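Local coordinates for protein SeqA (Vibrio cholerae, PDB 3SK7) that probably binds pairs of hemimethylated GATC sequences at the replication origin, keeping newly replicated origins from firing again and so limiting initiation to once per cell cycle, at residues Leu34-Ala45 / Gln97-Pro105; Val54-Leu63 / Pro72-Ile83. All blocks are in the same frame, centred on the assembly; numbering follows the deposited sequence.

Contact 1 (Leu34-Ala45 / Gln97-Pro105)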
loop_
_atom_site.group_PDB
_atom_site.type_symbol
_atom_site.label_atom_id
_atom_site.label_comp_id
_atom_site.label_asym_id
_atom_site.label_seq_id
_atom_site.Cartn_x
_atom_site.Cartn_y
_atom_site.Cartn_z
ATOM N N LEU A 34 5.032 -3.327 -2.942
ATOM C CA LEU A 34 6.032 -2.485 -2.291
ATOM C C LEU A 34 6.796 -3.286 -1.264
ATOM O O LEU A 34 8.030 -3.162 -1.144
ATOM C CB LEU A 34 5.374 -1.264 -1.643
ATOM C CG LEU A 34 4.881 -0.205 -2.628
ATOM C CD1 LEU A 34 3.973 0.758 -1.920
ATOM C CD2 LEU A 34 6.014 0.550 -3.257
ATOM N N HIS A 35 6.077 -4.106 -0.504
ATOM C CA HIS A 35 6.736 -4.957 0.475
ATOM C C HIS A 35 7.663 -5.986 -0.170
ATOM O O HIS A 35 8.760 -6.246 0.323
ATOM C CB HIS A 35 5.695 -5.652 1.342
ATOM C CG HIS A 35 6.262 -6.627 2.331
ATOM N ND1 HIS A 35 6.419 -7.954 2.048
ATOM C CD2 HIS A 35 6.699 -6.435 3.597
ATOM C CE1 HIS A 35 6.933 -8.569 3.118
ATOM N NE2 HIS A 35 7.106 -7.669 4.061
ATOM N N ARG A 36 7.209 -6.589 -1.254
ATOM C CA ARG A 36 8.021 -7.534 -2.000
ATOM C C ARG A 36 9.315 -6.906 -2.500
ATOM O O ARG A 36 10.399 -7.523 -2.431
ATOM C CB ARG A 36 7.224 -8.075 -3.192
ATOM C CG ARG A 36 8.001 -9.078 -4.014
ATOM C CD ARG A 36 7.112 -9.820 -5.000
ATOM N NE ARG A 36 6.493 -8.947 -5.991
ATOM C CZ ARG A 36 7.126 -8.425 -7.045
ATOM N NH1 ARG A 36 6.467 -7.648 -7.907
ATOM N NH2 ARG A 36 8.425 -8.660 -7.236
ATOM N N ILE A 37 9.207 -5.680 -3.013
ATOM C CA ILE A 37 10.359 -4.983 -3.575
ATOM C C ILE A 37 11.428 -4.655 -2.545
ATOM O O ILE A 37 12.626 -4.760 -2.829
ATOM C CB ILE A 37 9.905 -3.659 -4.278
ATOM C CG1 ILE A 37 9.178 -3.989 -5.568
ATOM C CG2 ILE A 37 11.093 -2.743 -4.535
ATOM C CD1 ILE A 37 8.480 -2.791 -6.136
ATOM N N ASP A 38 11.018 -4.221 -1.352
ATOM C CA ASP A 38 11.976 -3.878 -0.304
ATOM C C ASP A 38 11.278 -3.968 1.055
ATOM O O ASP A 38 10.713 -3.003 1.546
ATOM C CB ASP A 38 12.548 -2.475 -0.517
ATOM C CG ASP A 38 13.699 -2.158 0.415
ATOM O OD1 ASP A 38 13.787 -2.774 1.507
ATOM O OD2 ASP A 38 14.502 -1.268 0.049
ATOM N N SER A 39 11.321 -5.148 1.661
ATOM C CA SER A 39 10.545 -5.388 2.863
ATOM C C SER A 39 11.030 -4.520 4.024
ATOM O O SER A 39 10.222 -4.025 4.801
ATOM C CB SER A 39 10.575 -6.864 3.218
ATOM O OG SER A 39 11.896 -7.268 3.480
ATOM N N ALA A 40 12.334 -4.296 4.114
ATOM C CA ALA A 40 12.883 -3.506 5.214
ATOM C C ALA A 40 12.432 -2.053 5.157
ATOM O O ALA A 40 12.022 -1.464 6.168
ATOM C CB ALA A 40 14.407 -3.569 5.204
ATOM N N SER A 41 12.506 -1.478 3.956
ATOM C CA SER A 41 12.080 -0.114 3.715
ATOM C C SER A 41 10.565 0.038 3.945
ATOM O O SER A 41 10.090 0.995 4.562
ATOM C CB SER A 41 12.465 0.261 2.291
ATOM O OG SER A 41 12.133 1.586 2.037
ATOM N N PHE A 42 9.813 -0.941 3.449
ATOM C CA PHE A 42 8.358 -0.952 3.626
ATOM C C PHE A 42 7.994 -1.016 5.104
ATOM O O PHE A 42 7.115 -0.265 5.575
ATOM C CB PHE A 42 7.732 -2.131 2.892
ATOM C CG PHE A 42 6.240 -2.188 2.997
ATOM C CD1 PHE A 42 5.627 -2.909 4.014
ATOM C CD2 PHE A 42 5.442 -1.539 2.067
ATOM C CE1 PHE A 42 4.262 -2.958 4.091
ATOM C CE2 PHE A 42 4.068 -1.617 2.142
ATOM C CZ PHE A 42 3.484 -2.318 3.142
ATOM N N SER A 43 8.673 -1.905 5.839
ATOM C CA SER A 43 8.427 -2.067 7.268
ATOM C C SER A 43 8.658 -0.749 8.000
ATOM O O SER A 43 7.823 -0.318 8.825
ATOM C CB SER A 43 9.328 -3.157 7.848
ATOM O OG SER A 43 9.099 -3.318 9.243
ATOM N N GLU A 44 9.780 -0.106 7.707
ATOM C CA GLU A 44 10.086 1.151 8.384
ATOM C C GLU A 44 9.011 2.194 8.072
ATOM O O GLU A 44 8.568 2.951 8.946
ATOM C CB GLU A 44 11.464 1.700 7.987
ATOM C CG GLU A 44 11.929 2.864 8.882
ATOM C CD GLU A 44 11.335 4.222 8.516
ATOM O OE1 GLU A 44 10.954 4.463 7.335
ATOM O OE2 GLU A 44 11.241 5.061 9.445
ATOM N N ALA A 45 8.610 2.257 6.803
ATOM C CA ALA A 45 7.693 3.287 6.359
ATOM C C ALA A 45 6.293 3.143 6.911
ATOM O O ALA A 45 5.585 4.136 7.064
ATOM C CB ALA A 45 7.661 3.320 4.850
ATOM N N GLN A 97 2.379 8.442 1.034
ATOM C CA GLN A 97 3.180 8.585 2.243
ATOM C C GLN A 97 4.204 7.468 2.350
ATOM O O GLN A 97 5.427 7.698 2.638
ATOM C CB GLN A 97 2.287 8.584 3.487
ATOM C CG GLN A 97 1.495 9.867 3.671
ATOM C CD GLN A 97 0.344 9.751 4.663
ATOM O OE1 GLN A 97 0.287 8.833 5.487
ATOM N NE2 GLN A 97 -0.586 10.700 4.582
ATOM N N VAL A 98 3.746 6.244 2.111
ATOM C CA VAL A 98 4.641 5.107 2.170
ATOM C C VAL A 98 5.753 5.199 1.108
ATOM O O VAL A 98 6.946 4.991 1.405
ATOM C CB VAL A 98 3.857 3.799 1.996
ATOM C CG1 VAL A 98 4.780 2.616 1.775
ATOM C CG2 VAL A 98 2.958 3.535 3.212
ATOM N N MET A 99 5.365 5.490 -0.128
ATOM C CA MET A 99 6.320 5.487 -1.215
ATOM C C MET A 99 7.315 6.634 -1.086
ATOM O O MET A 99 8.486 6.474 -1.409
ATOM C CB MET A 99 5.609 5.557 -2.567
ATOM C CG MET A 99 4.916 4.268 -2.947
ATOM S SD MET A 99 4.270 4.228 -4.629
ATOM C CE MET A 99 5.787 4.098 -5.523
ATOM N N VAL A 100 6.859 7.791 -0.612
ATOM C CA VAL A 100 7.776 8.900 -0.370
ATOM C C VAL A 100 8.818 8.515 0.672
ATOM O O VAL A 100 10.035 8.780 0.487
ATOM C CB VAL A 100 7.012 10.157 0.101
ATOM C CG1 VAL A 100 7.963 11.164 0.679
ATOM C CG2 VAL A 100 6.267 10.781 -1.049
ATOM N N ARG A 101 8.367 7.902 1.764
ATOM C CA ARG A 101 9.287 7.494 2.811
ATOM C C ARG A 101 10.267 6.403 2.362
ATOM O O ARG A 101 11.427 6.375 2.803
ATOM C CB ARG A 101 8.516 7.040 4.019
ATOM C CG ARG A 101 9.360 6.671 5.171
ATOM C CD ARG A 101 10.042 7.886 5.762
ATOM N NE ARG A 101 10.591 7.535 7.057
ATOM C CZ ARG A 101 10.874 8.405 8.008
ATOM N NH1 ARG A 101 11.346 7.955 9.147
ATOM N NH2 ARG A 101 10.686 9.704 7.808
ATOM N N MET A 102 9.805 5.533 1.470
ATOM C CA MET A 102 10.674 4.502 0.922
ATOM C C MET A 102 11.676 5.033 -0.104
ATOM O O MET A 102 12.540 4.293 -0.561
ATOM C CB MET A 102 9.834 3.393 0.262
ATOM C CG MET A 102 9.039 2.509 1.217
ATOM S SD MET A 102 8.055 1.252 0.384
ATOM C CE MET A 102 9.304 0.100 -0.166
ATOM N N GLY A 103 11.525 6.296 -0.488
ATOM C CA GLY A 103 12.491 6.957 -1.356
ATOM C C GLY A 103 12.178 6.998 -2.834
ATOM O O GLY A 103 13.066 7.326 -3.642
ATOM N N PHE A 104 10.938 6.676 -3.202
ATOM C CA PHE A 104 10.568 6.726 -4.598
ATOM C C PHE A 104 10.461 8.174 -5.088
ATOM O O PHE A 104 10.077 9.086 -4.370
ATOM C CB PHE A 104 9.232 6.026 -4.821
ATOM C CG PHE A 104 9.299 4.535 -4.746
ATOM C CD1 PHE A 104 9.513 3.784 -5.885
ATOM C CD2 PHE A 104 9.116 3.876 -3.546
ATOM C CE1 PHE A 104 9.548 2.403 -5.821
ATOM C CE2 PHE A 104 9.157 2.499 -3.481
ATOM C CZ PHE A 104 9.367 1.770 -4.633
ATOM N N PRO A 105 10.811 8.388 -6.343
ATOM C CA PRO A 105 10.621 9.688 -6.976
ATOM C C PRO A 105 9.147 9.948 -7.275
ATOM O O PRO A 105 8.362 9.002 -7.446
ATOM C CB PRO A 105 11.415 9.571 -8.271
ATOM C CG PRO A 105 11.446 8.103 -8.548
ATOM C CD PRO A 105 11.482 7.427 -7.209
HETATM O O HOH W 1 12.788 1.538 -0.895
#

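Contact 2 (Val54-Leu63 / Pro72-Ile83)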
loop_
_atom_site.group_PDB
_atom_site.type_symbol
_atom_site.label_atom_id
_atom_site.label_comp_id
_atom_site.label_asym_id
_atom_site.label_seq_id
_atom_site.Cartn_x
_atom_site.Cartn_y
_atom_site.Cartn_z
ATOM N N VAL A 54 -3.018 5.882 13.237
ATOM C CA VAL A 54 -2.333 4.652 12.854
ATOM C C VAL A 54 -3.055 4.052 11.663
ATOM O O VAL A 54 -4.254 3.820 11.721
ATOM C CB VAL A 54 -2.332 3.613 14.019
ATOM C CG1 VAL A 54 -1.583 2.339 13.635
ATOM C CG2 VAL A 54 -1.689 4.210 15.238
ATOM N N TYR A 55 -2.312 3.790 10.597
ATOM C CA TYR A 55 -2.859 3.181 9.415
ATOM C C TYR A 55 -2.470 1.717 9.282
ATOM O O TYR A 55 -3.248 0.934 8.729
ATOM C CB TYR A 55 -2.367 3.930 8.167
ATOM C CG TYR A 55 -2.944 5.292 7.983
ATOM C CD1 TYR A 55 -4.308 5.504 8.068
ATOM C CD2 TYR A 55 -2.132 6.367 7.700
ATOM C CE1 TYR A 55 -4.856 6.773 7.887
ATOM C CE2 TYR A 55 -2.671 7.640 7.518
ATOM C CZ TYR A 55 -4.033 7.824 7.623
ATOM O OH TYR A 55 -4.585 9.074 7.452
ATOM N N PHE A 56 -1.283 1.358 9.753
ATOM C CA PHE A 56 -0.731 0.031 9.587
ATOM C C PHE A 56 -0.381 -0.578 10.939
ATOM O O PHE A 56 -0.012 0.138 11.887
ATOM C CB PHE A 56 0.538 0.078 8.757
ATOM C CG PHE A 56 0.332 0.602 7.366
ATOM C CD1 PHE A 56 0.526 1.937 7.070
ATOM C CD2 PHE A 56 -0.054 -0.254 6.354
ATOM C CE1 PHE A 56 0.309 2.415 5.785
ATOM C CE2 PHE A 56 -0.256 0.212 5.066
ATOM C CZ PHE A 56 -0.070 1.533 4.781
ATOM N N ALA A 57 -0.434 -1.905 10.977
ATOM C CA ALA A 57 0.041 -2.650 12.125
ATOM C C ALA A 57 0.552 -4.004 11.674
ATOM O O ALA A 57 0.371 -4.376 10.516
ATOM C CB ALA A 57 -1.053 -2.814 13.175
ATOM N N ASP A 58 1.151 -4.761 12.588
ATOM C CA ASP A 58 1.544 -6.143 12.310
ATOM C C ASP A 58 0.539 -7.151 12.840
ATOM O O ASP A 58 0.789 -8.352 12.835
ATOM C CB ASP A 58 2.971 -6.450 12.781
ATOM C CG ASP A 58 3.064 -6.660 14.272
ATOM O OD1 ASP A 58 2.144 -6.239 15.000
ATOM O OD2 ASP A 58 4.079 -7.236 14.719
ATOM N N ASN A 59 -0.632 -6.663 13.222
ATOM C CA ASN A 59 -1.720 -7.517 13.681
ATOM C C ASN A 59 -3.063 -6.779 13.669
ATOM O O ASN A 59 -3.106 -5.562 13.725
ATOM C CB ASN A 59 -1.430 -8.046 15.069
ATOM C CG ASN A 59 -1.487 -6.960 16.133
ATOM O OD1 ASN A 59 -2.512 -6.773 16.774
ATOM N ND2 ASN A 59 -0.400 -6.202 16.280
ATOM N N GLU A 60 -4.159 -7.527 13.574
ATOM C CA GLU A 60 -5.494 -6.955 13.456
ATOM C C GLU A 60 -5.921 -6.171 14.708
ATOM O O GLU A 60 -6.550 -5.110 14.624
ATOM C CB GLU A 60 -6.487 -8.092 13.207
ATOM C CG GLU A 60 -7.908 -7.645 13.040
ATOM C CD GLU A 60 -8.858 -8.780 12.712
ATOM O OE1 GLU A 60 -8.542 -9.965 12.991
ATOM O OE2 GLU A 60 -9.934 -8.464 12.193
ATOM N N GLN A 61 -5.577 -6.706 15.865
ATOM C CA GLN A 61 -6.093 -6.170 17.113
ATOM C C GLN A 61 -5.613 -4.758 17.392
ATOM O O GLN A 61 -6.366 -3.930 17.893
ATOM C CB GLN A 61 -5.719 -7.073 18.285
ATOM C CG GLN A 61 -6.307 -6.604 19.621
ATOM C CD GLN A 61 -7.831 -6.481 19.589
ATOM O OE1 GLN A 61 -8.541 -7.466 19.368
ATOM N NE2 GLN A 61 -8.338 -5.267 19.804
ATOM N N THR A 62 -4.362 -4.490 17.081
ATOM C CA THR A 62 -3.815 -3.151 17.275
ATOM C C THR A 62 -4.662 -2.112 16.533
ATOM O O THR A 62 -4.927 -0.994 17.022
ATOM C CB THR A 62 -2.365 -3.074 16.791
ATOM O OG1 THR A 62 -1.526 -3.852 17.656
ATOM C CG2 THR A 62 -1.882 -1.640 16.768
ATOM N N LEU A 63 -5.106 -2.487 15.340
ATOM C CA LEU A 63 -5.885 -1.561 14.563
ATOM C C LEU A 63 -7.311 -1.455 15.091
ATOM O O LEU A 63 -7.912 -0.373 15.066
ATOM C CB LEU A 63 -5.891 -1.945 13.077
ATOM C CG LEU A 63 -4.543 -1.862 12.385
ATOM C CD1 LEU A 63 -4.691 -2.325 10.927
ATOM C CD2 LEU A 63 -3.970 -0.471 12.469
ATOM N N PRO A 72 -9.847 -3.372 9.571
ATOM C CA PRO A 72 -8.504 -3.796 9.197
ATOM C C PRO A 72 -8.527 -5.019 8.277
ATOM O O PRO A 72 -9.342 -5.938 8.466
ATOM C CB PRO A 72 -7.861 -4.125 10.541
ATOM C CG PRO A 72 -8.963 -4.311 11.470
ATOM C CD PRO A 72 -10.055 -3.442 11.025
ATOM N N LYS A 73 -7.608 -5.029 7.320
ATOM C CA LYS A 73 -7.439 -6.155 6.411
ATOM C C LYS A 73 -5.963 -6.532 6.276
ATOM O O LYS A 73 -5.089 -5.661 6.264
ATOM C CB LYS A 73 -8.004 -5.780 5.040
ATOM C CG LYS A 73 -8.153 -6.921 4.059
ATOM C CD LYS A 73 -8.801 -6.422 2.766
ATOM C CE LYS A 73 -9.325 -7.557 1.914
ATOM N NZ LYS A 73 -10.047 -7.022 0.729
ATOM N N ALA A 74 -5.683 -7.821 6.127
ATOM C CA ALA A 74 -4.332 -8.287 5.941
ATOM C C ALA A 74 -3.838 -7.944 4.560
ATOM O O ALA A 74 -4.574 -8.100 3.571
ATOM C CB ALA A 74 -4.263 -9.783 6.170
ATOM N N ILE A 75 -2.608 -7.444 4.504
ATOM C CA ILE A 75 -1.958 -7.198 3.227
ATOM C C ILE A 75 -1.338 -8.498 2.724
ATOM O O ILE A 75 -0.447 -9.050 3.333
ATOM C CB ILE A 75 -0.884 -6.117 3.339
ATOM C CG1 ILE A 75 -1.500 -4.831 3.860
ATOM C CG2 ILE A 75 -0.256 -5.842 1.989
ATOM C CD1 ILE A 75 -0.467 -3.756 4.232
ATOM N N PRO A 76 -1.864 -9.024 1.622
ATOM C CA PRO A 76 -1.440 -10.352 1.181
ATOM C C PRO A 76 0.071 -10.516 1.007
ATOM O O PRO A 76 0.752 -9.591 0.535
ATOM C CB PRO A 76 -2.147 -10.507 -0.177
ATOM C CG PRO A 76 -3.339 -9.661 -0.076
ATOM C CD PRO A 76 -2.902 -8.457 0.755
ATOM N N ASN A 77 0.578 -11.674 1.426
ATOM C CA ASN A 77 1.982 -12.014 1.299
ATOM C C ASN A 77 2.870 -11.102 2.136
ATOM O O ASN A 77 4.039 -10.922 1.858
ATOM C CB ASN A 77 2.398 -11.991 -0.169
ATOM C CG ASN A 77 1.630 -12.995 -0.996
ATOM O OD1 ASN A 77 1.096 -12.677 -2.057
ATOM N ND2 ASN A 77 1.556 -14.217 -0.498
ATOM N N THR A 78 2.287 -10.539 3.179
ATOM C CA THR A 78 3.047 -9.742 4.147
ATOM C C THR A 78 2.547 -10.068 5.543
ATOM O O THR A 78 1.489 -10.660 5.704
ATOM C CB THR A 78 2.913 -8.180 3.953
ATOM O OG1 THR A 78 1.750 -7.721 4.603
ATOM C CG2 THR A 78 2.860 -7.783 2.517
ATOM N N PRO A 79 3.293 -9.630 6.559
ATOM C CA PRO A 79 2.868 -9.788 7.951
ATOM C C PRO A 79 2.039 -8.611 8.457
ATOM O O PRO A 79 1.712 -8.536 9.639
ATOM C CB PRO A 79 4.192 -9.850 8.706
ATOM C CG PRO A 79 5.112 -9.046 7.901
ATOM C CD PRO A 79 4.712 -9.257 6.468
ATOM N N PHE A 80 1.713 -7.684 7.575
ATOM C CA PHE A 80 1.069 -6.434 7.955
ATOM C C PHE A 80 -0.424 -6.375 7.670
ATOM O O PHE A 80 -0.946 -7.151 6.854
ATOM C CB PHE A 80 1.802 -5.252 7.288
ATOM C CG PHE A 80 3.251 -5.161 7.669
ATOM C CD1 PHE A 80 3.634 -4.807 8.958
ATOM C CD2 PHE A 80 4.249 -5.494 6.778
ATOM C CE1 PHE A 80 4.961 -4.738 9.315
ATOM C CE2 PHE A 80 5.587 -5.427 7.162
ATOM C CZ PHE A 80 5.917 -5.058 8.438
ATOM N N TRP A 81 -1.084 -5.432 8.341
ATOM C CA TRP A 81 -2.498 -5.135 8.252
ATOM C C TRP A 81 -2.647 -3.647 8.007
ATOM O O TRP A 81 -1.777 -2.851 8.403
ATOM C CB TRP A 81 -3.206 -5.475 9.570
ATOM C CG TRP A 81 -3.286 -6.960 9.840
ATOM C CD1 TRP A 81 -2.258 -7.805 10.152
ATOM C CD2 TRP A 81 -4.461 -7.759 9.787
ATOM N NE1 TRP A 81 -2.731 -9.094 10.293
ATOM C CE2 TRP A 81 -4.079 -9.091 10.062
ATOM C CE3 TRP A 81 -5.801 -7.488 9.528
ATOM C CZ2 TRP A 81 -4.996 -10.138 10.089
ATOM C CZ3 TRP A 81 -6.703 -8.524 9.572
ATOM C CH2 TRP A 81 -6.299 -9.832 9.843
ATOM N N VAL A 82 -3.742 -3.274 7.340
ATOM C CA VAL A 82 -4.024 -1.871 7.050
ATOM C C VAL A 82 -5.490 -1.560 7.272
ATOM O O VAL A 82 -6.340 -2.423 7.086
ATOM C CB VAL A 82 -3.583 -1.519 5.613
ATOM C CG1 VAL A 82 -4.391 -2.275 4.561
ATOM C CG2 VAL A 82 -3.670 -0.045 5.345
ATOM N N ILE A 83 -5.791 -0.346 7.712
ATOM C CA ILE A 83 -7.169 0.077 7.848
ATOM C C ILE A 83 -7.790 0.359 6.467
ATOM O O ILE A 83 -7.133 0.885 5.560
ATOM C CB ILE A 83 -7.333 1.266 8.799
ATOM C CG1 ILE A 83 -6.768 2.545 8.201
ATOM C CG2 ILE A 83 -6.672 0.963 10.147
ATOM C CD1 ILE A 83 -7.059 3.763 9.047
HETATM O O HOH W 2 -11.143 -6.817 10.435
#

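Contact 1 (Leu34-Ala45 / Gln97-Pro105)
The F42 ring meets M102 at its edge: SD lies 5.5 Å from the centroid of the F42 ring and 76° off its normal, a Met-aromatic contact, while CB of H35 sits over one face, offset toward the rim. CG1 of V98 approaches F42 CD2 obliquely at 4.2 Å and also touches L34 and A45. The F104 ring takes CD2 of L34, from helix 23-37, obliquely, 3.7 Å from CE2 of F104, and carries the CE of M99 off-centre on a face. The flat ends of R101 and E44 lie nearly coplanar, 17° apart. R101 grips side-on: NE gives a nearly straight bond of 3.1 Å to the syn lone pair of E44 OE1, and NH1 reaches E44 OE2 at 2.9 Å. Next to it, CB of A45 packs 3.8 Å from CG of R101.

M102 fills the middle. Bent at its last torsion, it turns CE in among L34 O, D38 and the backbone N of F42, and its CG lies 3.3 Å from OG of S41. D38 caps helix 39-47 through OD1 and S41 N, and its OD2 pairs with K4. One water joins S41 OG to M102 O, just before the Schellman motif at G103. Segments 39-45 and 97-101, running at 124° to each other, thus meet through thioether and hydrocarbon; toward solvent, one carboxylate takes both R101 donors, and the cation-pi contact with F48 probably shares the charge.

Contact 2 (Val54-Leu63 / Pro72-Ile83)
E60 lies across the indole of W81, its CB 3.6 Å from the centroid of the six-membered ring and only 9° off the normal, a CH-pi contact. With CG anti to the backbone N (chi1 -179°) and the chain extended beyond it, E60 runs out past the CZ3 side of the ring, its carboxylate plane 16° from that of the indole. The backbone of N59 and E60 covers the same face nearer the rim; CB of A74 lies over the opposite one. CD1 of L63 touches both CB of P72 and CB of W81, 3.7 Å from each, and its CD2 rests on CG2 of I83. On the other side of the sheet F56 and V82 run alongside each other in the same direction, with CE2 of F56 3.4 Å from CG2 of V82. CD1 of I83 comes to the edge of the Y55 ring.

F56, W81 and V82 belong to a small three-stranded antiparallel sheet in the order 56-57, 81-82, 73-74, with helix 60-66 laid against the W81 face. A57 and W81 form the hydrogen-bonded pair, W81 N to A57 O at 2.8 Å and A57 N to W81 O at 3.1 Å; F56 and V82 are the non-hydrogen-bonded pair next to it. I83 N extends the pairing to Y55 O.

Further out, N59 caps helix 60-66: its OD1 accepts from T62 N at 3.0 Å, while ND2 donates to D58 OD1 and T62 OG1, fixing the amide's rotation. At the far end a type II turn, I75 to T78, joins strands 73-74 and 81-82, and T78 OG1 both donates to I75 O and accepts from F80 N in an ST turn. A water bridges E60 OE2 and P72 O. Helices 23-37 and 88-101 lie beyond V82, which touches M28 and M94.

How the contacts relate
Contact 2 is nested along the chain inside the loop closed by contact 1: helix 39-47 leads into strand 56-57, and strand 81-82 is followed by helix 88-101. Their centres are about 15 Å apart, yet the two touch directly. CE1 of F42 lies 3.7 Å from CD2 of F80. H35 meets the turn region, with ND1 of H35 3.6 Å from CG2 of T78 and its other ring nitrogen against P79. F42 and H35 thus reach from contact 1 to contact 2, and the same helices that cross in contact 1 also back the sheet of this DNA-binding domain.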